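PDB 5FHK: LysR family transcriptional regulator from Vibrio vulnificus, which acts as a virulence gene regulator, AphB, a LysR-type transcription factor that probably binds specific DNA sequences, represented here by its regulatory domain. Local coordinates for the interface of chains A and B. Numbering follows the deposited sequence. Chains: chain A/B, LysR family transcriptional regulator.

The interface of chains A and B. Residues chain A 141-142, 145, 147; chain B 23, 27, 30.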
loop_
_atom_site.group_PDB
_atom_site.type_symbol
_atom_site.label_atom_id
_atom_site.label_comp_id
_atom_site.label_asym_id
_atom_site.label_seq_id
_atom_site.Cartn_x
_atom_site.Cartn_y
_atom_site.Cartn_z
ATOM N N SER A 141 -1.449 -10.072 5.023
ATOM C CA SER A 141 -1.556 -11.197 4.106
ATOM C C SER A 141 -0.882 -12.439 4.676
ATOM O O SER A 141 -1.426 -13.542 4.581
ATOM C CB SER A 141 -0.957 -10.806 2.756
ATOM O OG SER A 141 -0.375 -11.932 2.140
ATOM N N ALA A 142 0.279 -12.271 5.331
ATOM C CA ALA A 142 0.986 -13.421 5.887
ATOM C C ALA A 142 0.261 -13.985 7.102
ATOM O O ALA A 142 0.264 -15.208 7.320
ATOM C CB ALA A 142 2.425 -13.033 6.248
ATOM N N GLU A 145 -2.512 -16.172 6.026
ATOM C CA GLU A 145 -1.995 -17.465 5.624
ATOM C C GLU A 145 -1.507 -18.296 6.805
ATOM O O GLU A 145 -0.945 -19.374 6.600
ATOM C CB GLU A 145 -0.889 -17.280 4.582
ATOM C CG GLU A 145 -1.436 -17.177 3.148
ATOM C CD GLU A 145 -1.057 -18.374 2.265
ATOM O OE1 GLU A 145 -1.064 -18.225 1.022
ATOM O OE2 GLU A 145 -0.749 -19.458 2.813
ATOM N N LEU A 147 0.807 -17.800 9.264
ATOM C CA LEU A 147 2.217 -17.793 9.601
ATOM C C LEU A 147 2.514 -17.156 10.952
ATOM O O LEU A 147 3.673 -17.163 11.373
ATOM C CB LEU A 147 3.012 -17.079 8.503
ATOM C CG LEU A 147 3.024 -17.724 7.107
ATOM C CD1 LEU A 147 3.618 -16.759 6.072
ATOM C CD2 LEU A 147 3.795 -19.064 7.096
ATOM N N MET B 23 3.710 -11.741 -2.589
ATOM C CA MET B 23 3.334 -12.337 -1.303
ATOM C C MET B 23 2.956 -13.809 -1.388
ATOM O O MET B 23 3.437 -14.586 -0.545
ATOM C CB MET B 23 2.208 -11.537 -0.640
ATOM C CG MET B 23 2.697 -10.276 0.063
ATOM S SD MET B 23 4.242 -10.485 0.990
ATOM C CE MET B 23 3.780 -11.602 2.316
ATOM N N ASN B 27 4.787 -16.098 1.054
ATOM C CA ASN B 27 4.052 -16.873 2.055
ATOM C C ASN B 27 4.323 -18.366 1.889
ATOM O O ASN B 27 4.586 -19.080 2.870
ATOM C CB ASN B 27 2.558 -16.588 1.942
ATOM C CG ASN B 27 2.177 -15.252 2.543
ATOM O OD1 ASN B 27 2.875 -14.723 3.408
ATOM N ND2 ASN B 27 1.056 -14.699 2.094
ATOM N N MET B 30 7.926 -19.075 3.331
ATOM C CA MET B 30 7.987 -19.040 4.787
ATOM C C MET B 30 7.295 -20.255 5.391
ATOM O O MET B 30 7.781 -20.838 6.367
ATOM C CB MET B 30 7.355 -17.742 5.306
ATOM C CG MET B 30 8.199 -16.497 5.082
ATOM S SD MET B 30 7.582 -14.998 5.898
ATOM C CE MET B 30 6.357 -14.417 4.718
#
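With CG anti to the backbone carbonyl carbon, beside the backbone N (chi1 -77°), and the amide twisted slightly about chi2 (-24°), B:Asn27 points its carboxamide from helix 18-32 at the C-terminal end of helix 136-144 of chain A, where A:Ser141 and A:Ala142 receive it. In this patch between two LysR-type regulatory (substrate-binding) domains, helix 18-32 packs against the C-terminal part of helix 136-144 and the loop after it, and the two-fold axis repeats the contact with the chains exchanged; LysR proteins commonly pair through such domains, although the crystal alone does not prove that this dimer forms in solution. It illustrates how one polar side chain can be oriented between chains, in part by a hydrogen bond at one end and carbon packing around the rest. The amide nitrogen ND2 of B:Asn27 donates to the hydroxyl OG of A:Ser141 at 3.1 Å, moderately bent at the hydrogen (148°), with the hydroxyl close to the amide plane. On the other branch, the amide oxygen OD1 of B:Asn27 lies 3.3 Å from the methyl CB of A:Ala142 and also faces CD1 of A:Leu147. A:Glu145, bent at chi2, lays its CG 3.7 Å from ND2 of B:Asn27, its carboxylate inclined at roughly half a right angle to the amide, with CD beside CB of B:Asn27. Beside the hydroxyl, CB of B:Met23 lies 3.8 Å from OG of A:Ser141, while B:Met30 crosses A:Leu147 nearly at a right angle and brings its terminal methyl CE against CD1.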